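Long-range contacts in glutamine synthetase (Helicobacter pylori, PDB 5ZLI), which belongs to the glutamine synthetase I-beta family and forms a twelve-subunit assembly, each chain combining a beta-grasp domain with a larger catalytic domain: residues B[66-71]-B[108-113]; B[73-78]-B[103-108]; B[184-189]-B[224-229]; B[306-311]-B[364-369]; B[341-346]-B[400-405]. All blocks are in the same frame, centred on the assembly; numbering follows the deposited sequence.

Contact 1. Residues B[66-71]-B[108-113]; sequences GWQGIE and QPYEKC
An edge-to-face aromatic pair, Trp-67 with Tyr-110, together with hydrogen bonds to and from Lys-112 joins the loop between strands 57-60 and 74-81 to the turn that follows strand 108-109. Tyr-110 points at the loop, CG anti to the backbone N (chi1 -169°), and presents the CE2 edge of its ring to one face of the indole. The planes stand at 71°, and Tyr-110 CE2 comes to 3.8 Å from Trp-67 CD1, toward the rim of that face. At the edge of the same indole, Trp-67 NE1 donates to Lys-112 O (3.1 Å); the bond is bent, 142° at the hydrogen, and the donor approaches from above the carbonyl plane. The Lys-112 side chain also reaches the loop: NZ bonds Gly-66 O at 3.0 Å and, weakly, Trp-67 O at 3.4 Å, so a single ammonium bridges two successive carbonyls. Beyond the contact, Trp-67 also rests on Ile-34 and Val-101, while Lys-112 touches Phe-450 and Ala-453 of helix 448-466. Residues 110-113 form a type I beta turn that delivers Cys-113 as N-cap of helix 114-128, a beta turn leading from strand into helix.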
# COMPACT_ATOMS: atom_id res chain seq x y z
N GLY B 66 -15.64 -11.99 47.55
CA GLY B 66 -15.41 -11.76 48.95
C GLY B 66 -16.63 -11.30 49.73
O GLY B 66 -16.62 -11.41 50.96
N TRP B 67 -17.71 -10.91 49.04
CA TRP B 67 -18.92 -10.38 49.68
C TRP B 67 -20.01 -11.41 49.68
O TRP B 67 -19.73 -12.56 50.22
CB TRP B 67 -19.31 -9.07 48.97
CG TRP B 67 -18.59 -7.89 49.47
CD1 TRP B 67 -17.57 -7.88 50.36
CD2 TRP B 67 -18.92 -6.52 49.22
NE1 TRP B 67 -17.19 -6.59 50.64
CE2 TRP B 67 -18.01 -5.73 49.95
CE3 TRP B 67 -19.88 -5.88 48.44
CZ2 TRP B 67 -18.03 -4.34 49.92
CZ3 TRP B 67 -19.90 -4.50 48.40
CH2 TRP B 67 -18.98 -3.74 49.14
N GLN B 68 -21.23 -11.16 49.25
CA GLN B 68 -22.41 -11.99 49.48
C GLN B 68 -22.60 -13.05 48.38
O GLN B 68 -22.18 -12.87 47.23
CB GLN B 68 -23.65 -11.10 49.57
CG GLN B 68 -23.70 -10.27 50.81
CD GLN B 68 -23.72 -11.10 52.08
OE1 GLN B 68 -24.72 -11.72 52.39
NE2 GLN B 68 -22.62 -11.10 52.83
N GLY B 69 -23.21 -14.21 48.79
CA GLY B 69 -23.77 -15.17 47.84
C GLY B 69 -25.12 -14.75 47.27
O GLY B 69 -25.82 -13.89 47.80
N ILE B 70 -25.49 -15.36 46.14
CA ILE B 70 -26.70 -14.97 45.42
C ILE B 70 -27.96 -15.23 46.25
O ILE B 70 -28.97 -14.54 46.06
CB ILE B 70 -26.79 -15.71 44.09
CG1 ILE B 70 -26.49 -17.19 44.32
CG2 ILE B 70 -25.81 -15.12 43.12
CD1 ILE B 70 -26.61 -18.03 43.10
N GLU B 71 -27.97 -16.30 47.07
CA GLU B 71 -29.15 -16.60 47.88
C GLU B 71 -29.47 -15.48 48.88
O GLU B 71 -30.64 -15.24 49.20
CB GLU B 71 -29.01 -17.95 48.59
CG GLU B 71 -27.92 -18.10 49.62
CD GLU B 71 -26.65 -18.75 49.09
OE1 GLU B 71 -26.10 -18.24 48.09
OE2 GLU B 71 -26.24 -19.80 49.65
N GLN B 108 -26.05 -5.10 61.55
CA GLN B 108 -24.82 -4.42 61.94
C GLN B 108 -24.16 -3.87 60.68
O GLN B 108 -24.36 -4.44 59.60
CB GLN B 108 -23.87 -5.38 62.67
CG GLN B 108 -23.66 -6.70 61.93
CD GLN B 108 -22.56 -7.57 62.55
OE1 GLN B 108 -21.80 -8.22 61.83
NE2 GLN B 108 -22.47 -7.58 63.89
N PRO B 109 -23.41 -2.76 60.77
CA PRO B 109 -22.61 -2.30 59.62
C PRO B 109 -21.76 -3.44 59.09
O PRO B 109 -21.11 -4.14 59.86
CB PRO B 109 -21.74 -1.19 60.20
CG PRO B 109 -22.51 -0.68 61.34
CD PRO B 109 -23.26 -1.85 61.92
N TYR B 110 -21.71 -3.58 57.76
CA TYR B 110 -21.21 -4.81 57.15
C TYR B 110 -19.79 -5.06 57.59
O TYR B 110 -18.91 -4.20 57.40
CB TYR B 110 -21.28 -4.71 55.63
CG TYR B 110 -21.05 -6.00 54.86
CD1 TYR B 110 -21.34 -7.25 55.40
CD2 TYR B 110 -20.56 -5.95 53.56
CE1 TYR B 110 -21.13 -8.42 54.66
CE2 TYR B 110 -20.35 -7.09 52.82
CZ TYR B 110 -20.64 -8.32 53.36
OH TYR B 110 -20.42 -9.42 52.57
N GLU B 111 -19.56 -6.21 58.20
CA GLU B 111 -18.23 -6.45 58.75
C GLU B 111 -17.18 -6.64 57.65
O GLU B 111 -15.98 -6.58 57.95
CB GLU B 111 -18.29 -7.63 59.73
CG GLU B 111 -18.52 -9.02 59.11
CD GLU B 111 -18.91 -10.07 60.16
OE1 GLU B 111 -18.09 -10.37 61.03
OE2 GLU B 111 -20.05 -10.59 60.10
N LYS B 112 -17.60 -6.80 56.39
CA LYS B 112 -16.67 -6.95 55.27
C LYS B 112 -16.66 -5.72 54.38
O LYS B 112 -15.99 -5.73 53.33
CB LYS B 112 -17.03 -8.19 54.44
CG LYS B 112 -16.98 -9.49 55.22
CD LYS B 112 -16.92 -10.72 54.32
CE LYS B 112 -18.29 -11.09 53.81
NZ LYS B 112 -18.27 -12.46 53.24
N CYS B 113 -17.30 -4.63 54.82
CA CYS B 113 -17.26 -3.37 54.10
C CYS B 113 -16.00 -2.64 54.53
O CYS B 113 -15.89 -2.23 55.68
CB CYS B 113 -18.50 -2.53 54.41
SG CYS B 113 -18.38 -0.82 53.82

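Contact 2. Residues B[73-78]-B[103-108]; sequences SDMILT and DVYKNQ
Ile-76 and Val-104 form the close-packed end of this contact, between strand 74-81 and the short connection that links strands 94-103 and 108-109. Their side chains cross at about a right angle, Ile-76 CG1 lying 3.7 Å from Val-104 CG1. Beside them Met-75 folds over: its chain bends at chi2 (-81°) and again at chi3 (-80°), and this second bend sets CE 3.9 Å from Asp-103 CA. The sulfur then faces Tyr-105, SD being 3.9 Å from CE1 and 5.0 Å from the ring centroid in an oblique Met-aromatic contact. Val-104 CG2 sits over the centre of the same tyrosine ring.

The packing thins toward Tyr-105, the only touching residue that is not buried. Its hydroxyl reaches the start of the strand, where OH lies 3.1 Å from Asp-74 O. Past it the connection turns outward through Lys-106 and Asn-107, both exposed. That outer turn is organised from within: Asp-103 OD2 takes Tyr-105 N at 2.9 Å, an Asx turn, and also Lys-106 N at 3.0 Å, while Asn-107 and Gln-108 face Asp-103 as a G1 beta bulge. On the strand side, Asp-74 forms salt bridges to Arg-349 and Arg-354 of the second subunit, and Ser-73 OG bonds that same Arg-349.

The chemistry is thus divided: apolar groups and sulfur make most of the contact between the segments, whereas the carboxylates serve the turn and the subunit interface, where the two arginines would probably stabilise the ionised form of Asp-74.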
# COMPACT_ATOMS: atom_id res chain seq x y z
N SER B 73 -28.38 -12.12 48.43
CA SER B 73 -27.62 -11.14 47.67
C SER B 73 -27.96 -9.70 48.05
O SER B 73 -27.10 -8.82 47.93
CB SER B 73 -27.86 -11.33 46.16
OG SER B 73 -29.24 -11.22 45.84
N ASP B 74 -29.20 -9.43 48.44
CA ASP B 74 -29.61 -8.05 48.66
C ASP B 74 -28.87 -7.44 49.85
O ASP B 74 -28.82 -8.03 50.94
CB ASP B 74 -31.13 -8.01 48.87
CG ASP B 74 -31.90 -8.47 47.65
OD1 ASP B 74 -33.11 -8.17 47.54
OD2 ASP B 74 -31.28 -9.15 46.80
N MET B 75 -28.31 -6.25 49.65
CA MET B 75 -27.71 -5.48 50.73
C MET B 75 -28.14 -4.03 50.57
O MET B 75 -28.85 -3.67 49.63
CB MET B 75 -26.19 -5.66 50.70
CG MET B 75 -25.71 -7.11 50.96
SD MET B 75 -25.60 -7.72 52.65
CE MET B 75 -24.04 -7.01 53.14
N ILE B 76 -27.67 -3.17 51.48
CA ILE B 76 -28.05 -1.76 51.48
C ILE B 76 -26.79 -0.90 51.39
O ILE B 76 -25.76 -1.20 52.00
CB ILE B 76 -28.86 -1.39 52.74
CG1 ILE B 76 -30.26 -2.01 52.70
CG2 ILE B 76 -28.97 0.12 52.90
CD1 ILE B 76 -31.12 -1.46 51.64
N LEU B 77 -26.89 0.17 50.61
CA LEU B 77 -25.92 1.25 50.72
C LEU B 77 -26.39 2.27 51.73
O LEU B 77 -27.55 2.69 51.71
CB LEU B 77 -25.65 1.93 49.38
CG LEU B 77 -25.01 0.96 48.41
CD1 LEU B 77 -24.83 1.58 47.04
CD2 LEU B 77 -23.68 0.46 48.98
N THR B 78 -25.51 2.62 52.64
CA THR B 78 -25.81 3.66 53.60
C THR B 78 -25.00 4.90 53.26
O THR B 78 -23.77 4.89 53.43
CB THR B 78 -25.52 3.24 55.03
OG1 THR B 78 -25.78 1.83 55.19
CG2 THR B 78 -26.39 4.09 55.98
N ASP B 103 -25.21 -4.54 56.60
CA ASP B 103 -25.54 -5.96 56.59
C ASP B 103 -26.95 -6.08 57.14
O ASP B 103 -27.21 -5.74 58.30
CB ASP B 103 -24.51 -6.72 57.44
CG ASP B 103 -24.69 -8.25 57.41
OD1 ASP B 103 -23.67 -8.97 57.59
OD2 ASP B 103 -25.82 -8.73 57.21
N VAL B 104 -27.88 -6.55 56.30
CA VAL B 104 -29.28 -6.60 56.72
C VAL B 104 -29.63 -7.96 57.29
O VAL B 104 -30.72 -8.13 57.84
CB VAL B 104 -30.24 -6.30 55.55
CG1 VAL B 104 -29.97 -4.91 54.97
CG2 VAL B 104 -30.15 -7.38 54.50
N TYR B 105 -28.72 -8.92 57.20
CA TYR B 105 -28.91 -10.23 57.78
C TYR B 105 -28.41 -10.30 59.21
O TYR B 105 -28.89 -11.12 59.99
CB TYR B 105 -28.22 -11.29 56.90
CG TYR B 105 -28.64 -11.17 55.45
CD1 TYR B 105 -27.75 -10.78 54.45
CD2 TYR B 105 -29.95 -11.46 55.06
CE1 TYR B 105 -28.16 -10.67 53.12
CE2 TYR B 105 -30.37 -11.35 53.74
CZ TYR B 105 -29.47 -10.96 52.78
OH TYR B 105 -29.89 -10.84 51.48
N LYS B 106 -27.50 -9.42 59.58
CA LYS B 106 -26.97 -9.37 60.92
C LYS B 106 -27.31 -8.06 61.61
O LYS B 106 -27.06 -7.93 62.81
CB LYS B 106 -25.45 -9.58 60.87
CG LYS B 106 -25.12 -10.89 60.18
CD LYS B 106 -23.64 -11.19 60.02
CE LYS B 106 -23.09 -12.19 61.01
NZ LYS B 106 -21.63 -12.39 60.75
N ASN B 107 -27.92 -7.12 60.90
CA ASN B 107 -28.34 -5.84 61.44
C ASN B 107 -27.22 -5.13 62.19
O ASN B 107 -27.39 -4.62 63.30
CB ASN B 107 -29.60 -5.97 62.28
CG ASN B 107 -30.81 -6.21 61.43
OD1 ASN B 107 -31.53 -5.28 61.09
ND2 ASN B 107 -31.01 -7.45 61.03
N GLN B 108 -26.05 -5.10 61.55
CA GLN B 108 -24.82 -4.42 61.94
C GLN B 108 -24.16 -3.87 60.68
O GLN B 108 -24.36 -4.44 59.60
CB GLN B 108 -23.87 -5.38 62.67
CG GLN B 108 -23.66 -6.70 61.93
CD GLN B 108 -22.56 -7.57 62.55
OE1 GLN B 108 -21.80 -8.22 61.83
NE2 GLN B 108 -22.47 -7.58 63.89

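Contact 3. Residues B[184-189]-B[224-229]; sequences PGKQGG and VAQAQG
Two beta turns lie side by side here, one in the long loop ahead of helix 200-212 and the other in the hairpin connection between strands 217-222 and 228-237; Gly-189 N, just after the first, bonds Val-224 O, just before the second. That bond measures 2.9 Å and is fairly straight (163° at the hydrogen), although the donor stands above the carbonyl plane. Gly-185 to Gly-188 form the type II turn, closed by Gly-188 N to Gly-185 O at 2.7 Å. Having no side chain, Gly-189 can bring CA to 4.2 Å from Ala-225 O, a place where a CB would collide with that oxygen.

Side chains fill in around this backbone link. Val-224 CG1 lies 3.7 Å from Gln-187 O. Gln-226 stretches across the first turn, its CD carried away from the backbone by an extended chi2 (-177°); it crosses the Lys-186 side chain obliquely, Gln-226 NE2 being 3.9 Å from Lys-186 CG. Gln-226 OE1 accepts from Glu-167 N, while Ser-154 of the third subunit packs on both Gln-226 and Lys-186. Within the second segment Gln-228 OE1 accepts from Ala-225 N at 3.1 Å, tying the two ends of the type I turn Ala-225 to Gln-228. This turn is part of the connection between antiparallel strands 217-222 and 228-237, a beta hairpin in the catalytic domain's curled sheet.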
# COMPACT_ATOMS: atom_id res chain seq x y z
N PRO B 184 13.68 12.60 29.82
CA PRO B 184 14.38 12.18 31.02
C PRO B 184 14.86 10.76 30.86
O PRO B 184 14.17 9.91 30.27
CB PRO B 184 13.30 12.28 32.10
CG PRO B 184 12.05 11.94 31.35
CD PRO B 184 12.21 12.49 29.97
N GLY B 185 16.05 10.47 31.37
CA GLY B 185 16.50 9.11 31.35
C GLY B 185 15.59 8.22 32.18
O GLY B 185 14.81 8.68 33.03
N LYS B 186 15.65 6.93 31.91
CA LYS B 186 15.27 5.98 32.93
C LYS B 186 15.81 6.49 34.26
O LYS B 186 17.01 6.77 34.39
CB LYS B 186 15.83 4.58 32.61
CG LYS B 186 14.99 3.44 33.20
CD LYS B 186 15.39 2.06 32.67
CE LYS B 186 14.87 1.81 31.26
NZ LYS B 186 15.35 0.51 30.71
N GLN B 187 14.91 6.70 35.22
CA GLN B 187 15.24 7.20 36.55
C GLN B 187 15.61 8.70 36.56
O GLN B 187 16.19 9.18 37.54
CB GLN B 187 16.39 6.37 37.16
CG GLN B 187 15.95 5.04 37.76
CD GLN B 187 16.93 4.46 38.77
OE1 GLN B 187 16.85 4.77 39.97
NE2 GLN B 187 17.85 3.61 38.30
N GLY B 188 15.20 9.48 35.56
CA GLY B 188 15.63 10.86 35.49
C GLY B 188 14.56 11.93 35.65
O GLY B 188 14.87 13.10 35.46
N GLY B 189 13.33 11.58 36.02
CA GLY B 189 12.24 12.54 36.03
C GLY B 189 12.23 13.53 37.18
O GLY B 189 11.32 14.37 37.26
N VAL B 224 10.45 10.38 39.86
CA VAL B 224 11.75 9.86 39.42
C VAL B 224 11.63 9.02 38.14
O VAL B 224 12.50 9.07 37.27
CB VAL B 224 12.45 9.07 40.54
CG1 VAL B 224 13.63 8.30 39.99
CG2 VAL B 224 12.87 9.99 41.66
N ALA B 225 10.62 8.17 38.06
CA ALA B 225 10.42 7.37 36.85
C ALA B 225 9.86 8.24 35.72
O ALA B 225 9.43 9.38 35.92
CB ALA B 225 9.48 6.21 37.11
N GLN B 226 9.85 7.68 34.51
CA GLN B 226 9.75 8.49 33.30
C GLN B 226 8.39 9.19 33.15
O GLN B 226 8.35 10.35 32.73
CB GLN B 226 10.08 7.62 32.09
CG GLN B 226 11.43 6.99 32.23
CD GLN B 226 11.82 6.20 31.04
OE1 GLN B 226 11.96 6.72 29.95
NE2 GLN B 226 11.98 4.90 31.24
N ALA B 227 7.27 8.52 33.43
CA ALA B 227 5.98 9.20 33.26
C ALA B 227 5.30 9.44 34.60
O ALA B 227 4.07 9.53 34.68
CB ALA B 227 5.05 8.44 32.32
N GLN B 228 6.08 9.55 35.64
CA GLN B 228 5.59 9.45 37.00
C GLN B 228 5.34 10.85 37.55
O GLN B 228 5.94 11.84 37.12
CB GLN B 228 6.61 8.71 37.86
CG GLN B 228 5.96 7.90 38.95
CD GLN B 228 6.95 7.25 39.86
OE1 GLN B 228 8.13 7.56 39.83
NE2 GLN B 228 6.47 6.36 40.70
N GLY B 229 4.44 10.90 38.54
CA GLY B 229 4.01 12.16 39.12
C GLY B 229 3.49 11.92 40.51
O GLY B 229 3.36 10.78 40.95

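Contact 4. Residues B[306-311]-B[364-369]; sequences HFLGGV and ARFEFR
Phe-366 and Phe-368 project from one side of strand 366-368 toward helix 302-313, meeting overlapping parts of the helix surface made by Phe-307, Leu-308 and Val-311. Both phenylalanines hold CG anti to the carbonyl carbon (chi1 -63° and -53°), which sets both CG atoms beside the backbone N; the rings beyond are received differently.

Phe-366 crosses Leu-308 at about a right angle. Its far end does the touching, with CZ 3.8 Å from Leu-308 CB and CE2 4.2 Å from Leu-308 CD2, so the leucine is met both at its root and at one branch. Phe-368 comes tip to tip with Val-311, where CE1 approaches Val-311 CG1 at 3.6 Å. It crosses Phe-307 obliquely, and Phe-368 CZ lies at the edge of the Phe-307 ring, close to its plane, 4.1 Å from CE1. Leu-308 CD1 reaches the edge of the Phe-368 ring as well, 4.2 Å from CE1, so that this leucine serves both rings.

Phe-292 adds an edge-to-face partner for Phe-307 and also meets Phe-366, while Val-353 of the neighbouring strand packs on Leu-308 and both strand phenylalanines. Glu-367, the residue between them, turns from the helix; its OE2 forms a salt bridge with Arg-369 NH1, and OE1 another with Arg-354.

The axes of segment 306-311 and strand 366-368 run at 10°, 11.2 Å apart at closest approach: a helix packed against a beta-sheet, backing the strand that lies between 278-286 and 351-355 in the catalytic domain.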
# COMPACT_ATOMS: atom_id res chain seq x y z
N HIS B 306 7.01 2.95 70.50
CA HIS B 306 6.26 1.72 70.73
C HIS B 306 5.27 1.49 69.59
O HIS B 306 5.12 0.37 69.11
CB HIS B 306 5.58 1.78 72.10
CG HIS B 306 6.53 1.62 73.25
ND1 HIS B 306 7.62 0.79 73.22
CD2 HIS B 306 6.56 2.23 74.47
CE1 HIS B 306 8.28 0.87 74.36
NE2 HIS B 306 7.65 1.74 75.13
N PHE B 307 4.62 2.56 69.12
CA PHE B 307 3.81 2.43 67.92
C PHE B 307 4.61 1.82 66.75
O PHE B 307 4.18 0.85 66.12
CB PHE B 307 3.26 3.81 67.54
CG PHE B 307 2.31 3.80 66.40
CD1 PHE B 307 2.75 3.67 65.11
CD2 PHE B 307 0.97 3.95 66.63
CE1 PHE B 307 1.88 3.69 64.08
CE2 PHE B 307 0.08 3.97 65.59
CZ PHE B 307 0.54 3.83 64.32
N LEU B 308 5.80 2.37 66.48
CA LEU B 308 6.63 1.89 65.38
C LEU B 308 7.03 0.43 65.56
O LEU B 308 7.10 -0.33 64.58
CB LEU B 308 7.87 2.76 65.25
CG LEU B 308 8.97 2.18 64.35
CD1 LEU B 308 8.46 2.16 62.94
CD2 LEU B 308 10.26 2.99 64.45
N GLY B 309 7.38 0.04 66.79
CA GLY B 309 7.70 -1.35 67.06
C GLY B 309 6.54 -2.28 66.74
O GLY B 309 6.74 -3.40 66.26
N GLY B 310 5.31 -1.83 67.01
CA GLY B 310 4.17 -2.66 66.69
C GLY B 310 3.96 -2.78 65.20
O GLY B 310 3.76 -3.88 64.68
N VAL B 311 4.11 -1.66 64.48
CA VAL B 311 4.05 -1.68 63.03
C VAL B 311 5.18 -2.55 62.46
O VAL B 311 4.96 -3.31 61.52
CB VAL B 311 4.10 -0.24 62.47
CG1 VAL B 311 4.51 -0.26 61.01
CG2 VAL B 311 2.75 0.44 62.66
N ALA B 364 5.58 16.13 64.31
CA ALA B 364 6.24 14.86 64.57
C ALA B 364 5.40 13.73 64.01
O ALA B 364 4.17 13.73 64.14
CB ALA B 364 6.49 14.69 66.06
N ARG B 365 6.06 12.80 63.33
CA ARG B 365 5.34 11.80 62.55
C ARG B 365 6.34 10.78 62.03
O ARG B 365 7.54 11.04 61.97
CB ARG B 365 4.60 12.43 61.37
CG ARG B 365 5.36 12.30 60.07
CD ARG B 365 5.07 13.39 59.10
NE ARG B 365 6.31 13.96 58.58
CZ ARG B 365 6.36 15.08 57.87
NH1 ARG B 365 5.23 15.73 57.61
NH2 ARG B 365 7.53 15.56 57.43
N PHE B 366 5.82 9.63 61.63
CA PHE B 366 6.58 8.71 60.81
C PHE B 366 6.08 8.78 59.36
O PHE B 366 5.00 9.29 59.08
CB PHE B 366 6.45 7.28 61.31
CG PHE B 366 7.01 7.06 62.67
CD1 PHE B 366 6.18 6.69 63.71
CD2 PHE B 366 8.37 7.17 62.90
CE1 PHE B 366 6.71 6.45 64.98
CE2 PHE B 366 8.90 6.94 64.17
CZ PHE B 366 8.07 6.58 65.21
N GLU B 367 6.90 8.27 58.45
CA GLU B 367 6.47 7.99 57.09
C GLU B 367 6.80 6.54 56.75
O GLU B 367 7.96 6.13 56.82
CB GLU B 367 7.10 8.95 56.08
CG GLU B 367 6.98 8.47 54.63
CD GLU B 367 7.91 9.21 53.70
OE1 GLU B 367 7.71 10.43 53.49
OE2 GLU B 367 8.89 8.58 53.22
N PHE B 368 5.77 5.74 56.45
CA PHE B 368 5.96 4.35 56.03
C PHE B 368 6.05 4.28 54.51
O PHE B 368 5.08 4.62 53.81
CB PHE B 368 4.84 3.46 56.56
CG PHE B 368 4.63 3.59 58.04
CD1 PHE B 368 5.48 2.98 58.95
CD2 PHE B 368 3.60 4.37 58.54
CE1 PHE B 368 5.27 3.14 60.31
CE2 PHE B 368 3.39 4.50 59.88
CZ PHE B 368 4.22 3.91 60.77
N ARG B 369 7.19 3.83 54.01
CA ARG B 369 7.47 3.87 52.59
C ARG B 369 7.11 2.58 51.87
O ARG B 369 7.19 2.55 50.64
CB ARG B 369 8.95 4.20 52.34
CG ARG B 369 9.40 5.51 52.92
CD ARG B 369 10.87 5.72 52.67
NE ARG B 369 11.24 5.66 51.25
CZ ARG B 369 11.00 6.64 50.37
NH1 ARG B 369 10.39 7.76 50.74
NH2 ARG B 369 11.37 6.51 49.11

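Contact 5. Residues B[341-346]-B[400-405]; sequences ILTYSA and EAMDIN
Strand 341-346 is met by the loop that follows helix 377-393, Ala-401 resting on one face of the Tyr-344 ring. The alanine sits toward the rim of that face, and its CB comes to 3.4 Å from Tyr-344 CE2. Tyr-344 OH lies 3.5 Å from Glu-400 CA, and it is hydrogen-bonded to Gly-399 O. Leu-308 and Leu-312 of helix 302-313 also pack on Tyr-344.

The strand belongs to the curled catalytic sheet, running parallel to 351-355: Thr-343 and Ser-345 make backbone bonds with Val-353 and Ile-355, while Tyr-344, the residue between, offers its carbonyl to the loop. Met-402 N meets that O at 3.4 Å, a weak bond with an angle of 152° at the hydrogen.

On one side of this link Thr-343 and Met-402 cross at about a right angle, with Thr-343 CG2 3.9 Å from Met-402 CG and OG1 3.6 Å from the sulfur SD. Farther along, Ser-345 points at the loop; its OG lies 2.8 Å from Asp-403 OD1 and stands close to Met-402 O. The carboxylate's other oxygen, OD2, has a long, weak ion pair with Lys-298. Farther along the loop, Asn-405 packs on Ile-70 of the fourth subunit.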
# COMPACT_ATOMS: atom_id res chain seq x y z
N ILE B 341 14.11 -3.64 53.60
CA ILE B 341 14.63 -3.86 54.95
C ILE B 341 13.75 -3.08 55.93
O ILE B 341 13.52 -1.88 55.75
CB ILE B 341 16.09 -3.40 55.08
CG1 ILE B 341 16.99 -4.00 53.99
CG2 ILE B 341 16.65 -3.78 56.45
CD1 ILE B 341 17.21 -5.47 54.10
N LEU B 342 13.32 -3.75 57.00
CA LEU B 342 12.33 -3.20 57.94
C LEU B 342 13.02 -2.53 59.13
O LEU B 342 13.01 -3.03 60.26
CB LEU B 342 11.40 -4.31 58.41
CG LEU B 342 10.37 -4.86 57.44
CD1 LEU B 342 9.77 -6.13 58.02
CD2 LEU B 342 9.31 -3.79 57.21
N THR B 343 13.54 -1.33 58.90
CA THR B 343 14.12 -0.54 59.98
C THR B 343 13.72 0.91 59.77
O THR B 343 13.11 1.28 58.77
CB THR B 343 15.65 -0.70 60.05
OG1 THR B 343 16.01 -2.03 59.65
CG2 THR B 343 16.12 -0.50 61.48
N TYR B 344 14.05 1.75 60.74
CA TYR B 344 13.77 3.17 60.69
C TYR B 344 15.08 3.96 60.66
O TYR B 344 16.12 3.48 61.11
CB TYR B 344 12.89 3.59 61.90
CG TYR B 344 13.50 3.22 63.28
CD1 TYR B 344 13.48 1.89 63.74
CD2 TYR B 344 14.10 4.18 64.10
CE1 TYR B 344 14.04 1.54 64.96
CE2 TYR B 344 14.66 3.83 65.33
CZ TYR B 344 14.63 2.52 65.75
OH TYR B 344 15.18 2.16 66.96
N SER B 345 15.02 5.16 60.09
CA SER B 345 16.17 6.07 60.09
C SER B 345 15.71 7.44 59.65
O SER B 345 14.83 7.56 58.79
CB SER B 345 17.30 5.57 59.19
OG SER B 345 17.88 4.41 59.75
N ALA B 346 16.30 8.47 60.23
CA ALA B 346 16.02 9.82 59.78
C ALA B 346 16.73 10.07 58.46
O ALA B 346 17.88 9.65 58.27
CB ALA B 346 16.43 10.85 60.83
N GLU B 400 16.74 -1.14 66.85
CA GLU B 400 17.78 -0.14 66.65
C GLU B 400 17.71 0.41 65.23
O GLU B 400 17.48 -0.34 64.28
CB GLU B 400 19.18 -0.72 66.90
CG GLU B 400 20.27 0.31 67.22
CD GLU B 400 20.41 0.59 68.72
OE1 GLU B 400 19.66 -0.02 69.51
OE2 GLU B 400 21.28 1.41 69.10
N ALA B 401 17.88 1.73 65.11
CA ALA B 401 17.89 2.36 63.80
C ALA B 401 19.14 1.97 63.04
O ALA B 401 20.20 1.73 63.63
CB ALA B 401 17.80 3.88 63.95
N MET B 402 19.03 1.92 61.71
CA MET B 402 20.15 1.59 60.83
C MET B 402 20.43 2.75 59.91
O MET B 402 19.71 2.96 58.93
CB MET B 402 19.91 0.32 60.02
CG MET B 402 19.99 -0.93 60.82
SD MET B 402 19.59 -2.36 59.82
CE MET B 402 19.99 -3.65 61.00
N ASP B 403 21.47 3.51 60.22
CA ASP B 403 21.85 4.67 59.42
C ASP B 403 22.97 4.30 58.46
O ASP B 403 24.10 4.79 58.52
CB ASP B 403 22.22 5.82 60.35
CG ASP B 403 21.12 6.11 61.35
OD1 ASP B 403 20.05 5.49 61.18
OD2 ASP B 403 21.30 6.94 62.28
N ILE B 404 22.65 3.31 57.63
CA ILE B 404 23.47 2.88 56.51
C ILE B 404 22.66 2.99 55.21
O ILE B 404 21.48 3.34 55.20
CB ILE B 404 24.05 1.46 56.69
CG1 ILE B 404 22.96 0.43 57.04
CG2 ILE B 404 25.19 1.46 57.71
CD1 ILE B 404 22.60 -0.49 55.89
N ASN B 405 23.35 2.76 54.10
CA ASN B 405 22.70 2.51 52.81
C ASN B 405 22.17 1.08 52.82
O ASN B 405 22.92 0.12 52.62
CB ASN B 405 23.70 2.75 51.67
CG ASN B 405 23.09 2.57 50.31
OD1 ASN B 405 22.03 1.97 50.16
ND2 ASN B 405 23.77 3.10 49.29

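Overall arrangement
Contacts 1 and 2 are neighbours, their centres 7 Å apart; they share Gln-108, Lys-106 and Glu-111 join them by a salt bridge, and both touch the second subunit. Contact 2 is buried and mainly apolar, whereas contact 1, partly buried, combines an aromatic pair with lysine and indole hydrogen bonds. Contacts 4 and 5 adjoin as well, Leu-308 CD2 packing on Tyr-344. Contact 4 is buried and apolar across its interface, touching no other subunit. Contact 5, only partly buried, adds weak polar links to its packing. Contact 3, also partly buried, stands apart, though contacts 3, 4 and 5 all reach one sheet; its main link is between backbones.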